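Local coordinates for aspartate aminotransferase, mitochondrial (Trypanosoma brucei brucei, PDB 4W5K), which probably catalyses the pyridoxal-phosphate-dependent transfer of an amino group between L-aspartate and 2-oxoglutarate, working as a homodimer, at residues 176-188 against 340-352. The protein carries 1 engineered substitution. Sequence-based numbering, arbitrary orientation.
With PLP (pyridoxal-5'-phosphate), chain C; EDO (1,2-ethanediol), chain E.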
loop_
_atom_site.group_PDB
_atom_site.type_symbol
_atom_site.label_atom_id
_atom_site.label_comp_id
_atom_site.label_asym_id
_atom_site.label_seq_id
_atom_site.Cartn_x
_atom_site.Cartn_y
_atom_site.Cartn_z
ATOM N N HIS A 176 16.809 -9.326 -13.033
ATOM C CA HIS A 176 16.788 -7.857 -12.884
ATOM C C HIS A 176 16.959 -7.247 -14.290
ATOM O O HIS A 176 17.874 -7.636 -15.006
ATOM C CB HIS A 176 17.922 -7.359 -11.979
ATOM C CG HIS A 176 17.892 -7.893 -10.575
ATOM N ND1 HIS A 176 18.212 -7.103 -9.485
ATOM C CD2 HIS A 176 17.613 -9.126 -10.083
ATOM C CE1 HIS A 176 18.128 -7.830 -8.382
ATOM N NE2 HIS A 176 17.766 -9.060 -8.716
ATOM N N ALA A 177 16.110 -6.302 -14.688
ATOM C CA ALA A 177 16.163 -5.763 -16.056
ATOM C C ALA A 177 17.470 -5.021 -16.347
ATOM O O ALA A 177 17.988 -5.082 -17.461
ATOM C CB ALA A 177 14.984 -4.838 -16.308
ATOM N N CYS A 178 17.951 -4.308 -15.340
ATOM C CA CYS A 178 19.181 -3.496 -15.400
ATOM C C CYS A 178 19.450 -2.934 -14.027
ATOM O O CYS A 178 18.571 -2.973 -13.147
ATOM C CB CYS A 178 19.097 -2.357 -16.426
ATOM S SG CYS A 178 17.652 -1.288 -16.308
ATOM N N ALA A 179 20.658 -2.409 -13.848
ATOM C CA ALA A 179 21.152 -1.994 -12.539
ATOM C C ALA A 179 20.853 -3.050 -11.468
ATOM O O ALA A 179 20.176 -2.789 -10.461
ATOM C CB ALA A 179 20.582 -0.595 -12.145
ATOM N N HIS A 180 21.380 -4.250 -11.698
ATOM C CA HIS A 180 21.265 -5.308 -10.718
ATOM C C HIS A 180 21.592 -4.803 -9.304
ATOM O O HIS A 180 22.608 -4.136 -9.085
ATOM C CB HIS A 180 22.182 -6.468 -11.101
ATOM C CG HIS A 180 22.116 -7.622 -10.149
ATOM N ND1 HIS A 180 22.983 -7.761 -9.085
ATOM C CD2 HIS A 180 21.282 -8.690 -10.099
ATOM C CE1 HIS A 180 22.685 -8.865 -8.420
ATOM N NE2 HIS A 180 21.658 -9.446 -9.014
ATOM N N ASN A 181 20.690 -5.083 -8.366
ATOM C CA ASN A 181 20.855 -4.700 -6.966
ATOM C C ASN A 181 21.086 -6.012 -6.215
ATOM O O ASN A 181 20.201 -6.886 -6.181
ATOM C CB ASN A 181 19.599 -3.924 -6.486
ATOM C CG ASN A 181 19.669 -3.468 -5.026
ATOM O OD1 ASN A 181 20.557 -3.842 -4.263
ATOM N ND2 ASN A 181 18.692 -2.673 -4.630
ATOM N N PRO A 182 22.229 -6.156 -5.538
ATOM C CA PRO A 182 23.168 -5.157 -5.027
ATOM C C PRO A 182 24.509 -4.996 -5.757
ATOM O O PRO A 182 25.320 -4.197 -5.287
ATOM C CB PRO A 182 23.430 -5.680 -3.617
ATOM C CG PRO A 182 23.518 -7.189 -3.840
ATOM C CD PRO A 182 22.506 -7.484 -4.956
ATOM N N THR A 183 24.757 -5.715 -6.852
ATOM C CA THR A 183 26.127 -5.777 -7.380
ATOM C C THR A 183 26.426 -4.747 -8.464
ATOM O O THR A 183 27.587 -4.385 -8.660
ATOM C CB THR A 183 26.438 -7.160 -7.975
ATOM O OG1 THR A 183 25.734 -7.295 -9.216
ATOM C CG2 THR A 183 26.011 -8.265 -7.008
ATOM N N GLY A 184 25.392 -4.266 -9.153
ATOM C CA GLY A 184 25.608 -3.402 -10.306
ATOM C C GLY A 184 26.010 -4.176 -11.563
ATOM O O GLY A 184 26.177 -3.595 -12.634
ATOM N N VAL A 185 26.158 -5.498 -11.450
ATOM C CA VAL A 185 26.610 -6.306 -12.593
ATOM C C VAL A 185 25.442 -6.628 -13.533
ATOM O O VAL A 185 24.490 -7.293 -13.108
ATOM C CB VAL A 185 27.250 -7.614 -12.098
ATOM C CG1 VAL A 185 27.526 -8.609 -13.274
ATOM C CG2 VAL A 185 28.510 -7.286 -11.308
ATOM N N ASP A 186 25.491 -6.136 -14.773
ATOM C CA ASP A 186 24.421 -6.351 -15.765
ATOM C C ASP A 186 24.944 -7.121 -16.982
ATOM O O ASP A 186 25.981 -6.769 -17.534
ATOM C CB ASP A 186 23.851 -5.045 -16.319
ATOM C CG ASP A 186 23.010 -4.279 -15.332
ATOM O OD1 ASP A 186 22.657 -4.866 -14.290
ATOM O OD2 ASP A 186 22.711 -3.094 -15.644
ATOM N N PRO A 187 24.186 -8.112 -17.452
ATOM C CA PRO A 187 24.518 -8.683 -18.770
ATOM C C PRO A 187 24.332 -7.646 -19.876
ATOM O O PRO A 187 23.549 -6.702 -19.712
ATOM C CB PRO A 187 23.516 -9.841 -18.923
ATOM C CG PRO A 187 22.953 -10.063 -17.511
ATOM C CD PRO A 187 22.952 -8.689 -16.893
ATOM N N THR A 188 25.090 -7.786 -20.966
ATOM C CA THR A 188 24.904 -6.961 -22.165
ATOM C C THR A 188 23.670 -7.424 -22.915
ATOM O O THR A 188 23.117 -8.496 -22.606
ATOM C CB THR A 188 26.100 -7.070 -23.104
ATOM O OG1 THR A 188 26.150 -8.412 -23.624
ATOM C CG2 THR A 188 27.379 -6.767 -22.336
ATOM N N ILE A 340 34.216 -1.236 -11.120
ATOM C CA ILE A 340 33.421 -0.087 -10.636
ATOM C C ILE A 340 32.810 0.713 -11.808
ATOM O O ILE A 340 31.708 1.268 -11.680
ATOM C CB ILE A 340 34.276 0.855 -9.740
ATOM C CG1 ILE A 340 34.823 0.100 -8.523
ATOM C CG2 ILE A 340 33.471 2.092 -9.284
ATOM C CD1 ILE A 340 33.750 -0.378 -7.549
ATOM N N GLU A 341 33.531 0.768 -12.940
ATOM C CA GLU A 341 33.034 1.440 -14.153
ATOM C C GLU A 341 32.167 0.533 -15.025
ATOM O O GLU A 341 31.317 1.019 -15.757
ATOM C CB GLU A 341 34.208 1.991 -14.979
ATOM C CG GLU A 341 34.705 3.323 -14.507
ATOM C CD GLU A 341 35.744 3.929 -15.460
ATOM O OE1 GLU A 341 36.953 3.785 -15.182
ATOM O OE2 GLU A 341 35.339 4.533 -16.483
ATOM N N ARG A 342 32.384 -0.780 -14.947
ATOM C CA ARG A 342 31.641 -1.739 -15.755
ATOM C C ARG A 342 30.245 -1.920 -15.177
ATOM O O ARG A 342 29.257 -2.093 -15.907
ATOM C CB ARG A 342 32.352 -3.092 -15.807
ATOM C CG ARG A 342 31.766 -4.021 -16.847
ATOM C CD ARG A 342 32.579 -5.311 -16.985
ATOM N NE ARG A 342 34.015 -5.022 -17.037
ATOM C CZ ARG A 342 34.878 -5.258 -16.044
ATOM N NH1 ARG A 342 34.478 -5.815 -14.896
ATOM N NH2 ARG A 342 36.160 -4.946 -16.208
ATOM N N GLN A 343 30.184 -1.874 -13.854
ATOM C CA GLN A 343 28.890 -1.951 -13.142
ATOM C C GLN A 343 27.992 -0.742 -13.439
ATOM O O GLN A 343 28.470 0.353 -13.746
ATOM C CB GLN A 343 29.156 -2.070 -11.642
ATOM C CG GLN A 343 29.677 -3.408 -11.163
ATOM C CD GLN A 343 30.281 -3.293 -9.779
ATOM O OE1 GLN A 343 30.166 -2.249 -9.137
ATOM N NE2 GLN A 343 30.936 -4.353 -9.314
ATOM N N VAL A 344 26.675 -0.948 -13.311
ATOM C CA VAL A 344 25.673 0.059 -13.661
ATOM C C VAL A 344 24.733 0.338 -12.483
ATOM O O VAL A 344 24.213 -0.582 -11.866
ATOM C CB VAL A 344 24.841 -0.415 -14.889
ATOM C CG1 VAL A 344 23.686 0.541 -15.208
ATOM C CG2 VAL A 344 25.750 -0.618 -16.103
ATOM N N GLY A 345 24.530 1.623 -12.184
ATOM C CA GLY A 345 23.519 2.012 -11.211
ATOM C C GLY A 345 24.078 2.399 -9.854
ATOM O O GLY A 345 25.312 2.504 -9.666
ATOM N N MET A 346 23.166 2.585 -8.898
ATOM C CA MET A 346 23.516 3.142 -7.592
ATOM C C MET A 346 24.290 2.211 -6.683
ATOM O O MET A 346 24.938 2.673 -5.758
ATOM C CB MET A 346 22.247 3.565 -6.839
ATOM C CG MET A 346 21.703 4.873 -7.261
ATOM S SD MET A 346 20.434 5.343 -6.068
ATOM C CE MET A 346 19.020 4.347 -6.581
ATOM N N MET A 347 24.200 0.904 -6.924
ATOM C CA MET A 347 24.839 -0.070 -6.039
ATOM C C MET A 347 26.022 -0.736 -6.682
ATOM O O MET A 347 25.928 -1.211 -7.820
ATOM C CB MET A 347 23.853 -1.162 -5.622
ATOM C CG MET A 347 22.622 -0.650 -4.975
ATOM S SD MET A 347 23.081 0.114 -3.418
ATOM C CE MET A 347 21.495 0.780 -2.933
ATOM N N ALA A 348 27.141 -0.777 -5.960
ATOM C CA ALA A 348 28.354 -1.383 -6.503
ATOM C C ALA A 348 28.891 -2.457 -5.573
ATOM O O ALA A 348 29.076 -2.203 -4.388
ATOM C CB ALA A 348 29.429 -0.300 -6.740
ATOM N N TYR A 349 29.155 -3.655 -6.093
ATOM C CA TYR A 349 29.917 -4.604 -5.291
ATOM C C TYR A 349 31.393 -4.239 -5.502
ATOM O O TYR A 349 31.943 -4.444 -6.576
ATOM C CB TYR A 349 29.617 -6.063 -5.672
ATOM C CG TYR A 349 28.773 -6.813 -4.628
ATOM C CD1 TYR A 349 29.035 -8.147 -4.318
ATOM C CD2 TYR A 349 27.723 -6.180 -3.961
ATOM C CE1 TYR A 349 28.266 -8.846 -3.371
ATOM C CE2 TYR A 349 26.964 -6.860 -3.008
ATOM C CZ TYR A 349 27.246 -8.189 -2.717
ATOM O OH TYR A 349 26.473 -8.859 -1.775
ATOM N N THR A 350 32.006 -3.716 -4.445
ATOM C CA THR A 350 33.357 -3.174 -4.527
ATOM C C THR A 350 34.440 -4.249 -4.539
ATOM O O THR A 350 35.522 -4.018 -5.050
ATOM C CB THR A 350 33.659 -2.226 -3.350
ATOM O OG1 THR A 350 33.626 -2.957 -2.110
ATOM C CG2 THR A 350 32.651 -1.056 -3.292
ATOM N N GLY A 351 34.159 -5.395 -3.927
ATOM C CA GLY A 351 35.144 -6.433 -3.713
ATOM C C GLY A 351 35.948 -6.214 -2.451
ATOM O O GLY A 351 36.897 -6.942 -2.179
ATOM N N LEU A 352 35.588 -5.202 -1.663
ATOM C CA LEU A 352 36.243 -5.022 -0.375
ATOM C C LEU A 352 35.872 -6.202 0.514
ATOM O O LEU A 352 34.731 -6.671 0.494
ATOM C CB LEU A 352 35.847 -3.688 0.264
ATOM C CG LEU A 352 36.329 -2.430 -0.472
ATOM C CD1 LEU A 352 35.620 -1.178 0.016
ATOM C CD2 LEU A 352 37.816 -2.258 -0.313
HETATM N N1 PLP C . 13.504 -4.489 -6.728
HETATM C C2 PLP C . 14.776 -3.966 -6.741
HETATM C C2A PLP C . 15.826 -4.684 -7.526
HETATM C C3 PLP C . 15.072 -2.798 -6.039
HETATM O O3 PLP C . 16.334 -2.271 -6.023
HETATM C C4 PLP C . 14.071 -2.153 -5.325
HETATM C C4A PLP C . 14.363 -0.784 -4.775
HETATM O O4A PLP C . 15.043 -0.690 -3.749
HETATM C C5 PLP C . 12.780 -2.679 -5.312
HETATM C C6 PLP C . 12.500 -3.842 -6.032
HETATM C C5A PLP C . 11.672 -2.008 -4.514
HETATM O O4P PLP C . 11.209 -0.862 -5.171
HETATM P P PLP C . 9.986 -0.051 -4.650
HETATM O O1P PLP C . 10.431 1.033 -3.715
HETATM O O2P PLP C . 9.014 -0.978 -3.962
HETATM O O3P PLP C . 9.369 0.542 -5.896
HETATM C C1 EDO E . 39.182 -5.014 -5.023
HETATM O O1 EDO E . 37.933 -5.358 -5.628
HETATM C C2 EDO E . 40.125 -4.547 -6.125
HETATM O O2 EDO E . 40.181 -5.557 -7.150
HETATM O O HOH W 1 27.685 -4.472 -15.895
#
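Tyr-349 lays one face of its ring against the methyl of Thr-183: CG2 stands 4.0 Å from the ring centroid and 12° off the normal, a CH-pi contact. Farther out on the same ring, Pro-182 packs its CG 3.6 Å from CE2. The Thr-183 torsion (chi1 73°) places OG1 between the backbone N and the carbonyl carbon, where it accepts from Val-185 N in an ST turn and pairs with His-180 ND1, while CG2, anti to the carbonyl carbon, lies over the tyrosine face.

Two backbone hydrogen bonds join the segments. Tyr-349 N reaches Thr-183 O at 3.1 Å from above the carbonyl plane, whereas Val-344 N meets Gly-184 O within the plane of that second carbonyl, on a lone pair, at 2.8 Å. Between them Gly-184 CA comes within 3.3 Å of Met-347 O. Gln-343 stretches alongside, its CD next to Thr-183 O; NE2 donates to Tyr-349 O, which lies within 5° of the amide plane, and OE1 is hydrogen-bonded to Arg-321 NH1.

The segment 176-188 is the loop leaving strand 172-176 of the mixed sheet in the fold type I aminotransferase domain, and it carries the cis peptide before Pro-182 in the Asn-Pro pair familiar from this family. Asn-181 ND2 donates a hydrogen bond to O3 of pyridoxal phosphate (2.8 Å), and its OD1 lies near Met-347 CG. The loop packs on the turn 343-345 and on strand 347-349, which pairs antiparallel with strand 373-375.

At the Val-344 end of the contact, Asp-186 folds its carboxylate back, each oxygen using a syn lone pair, OD2 for Ala-179 N and OD1 for His-180 N. Val-344 CB sits 3.5 Å from Asp-186 OD2, and a water links Asp-186 N to Arg-342 O.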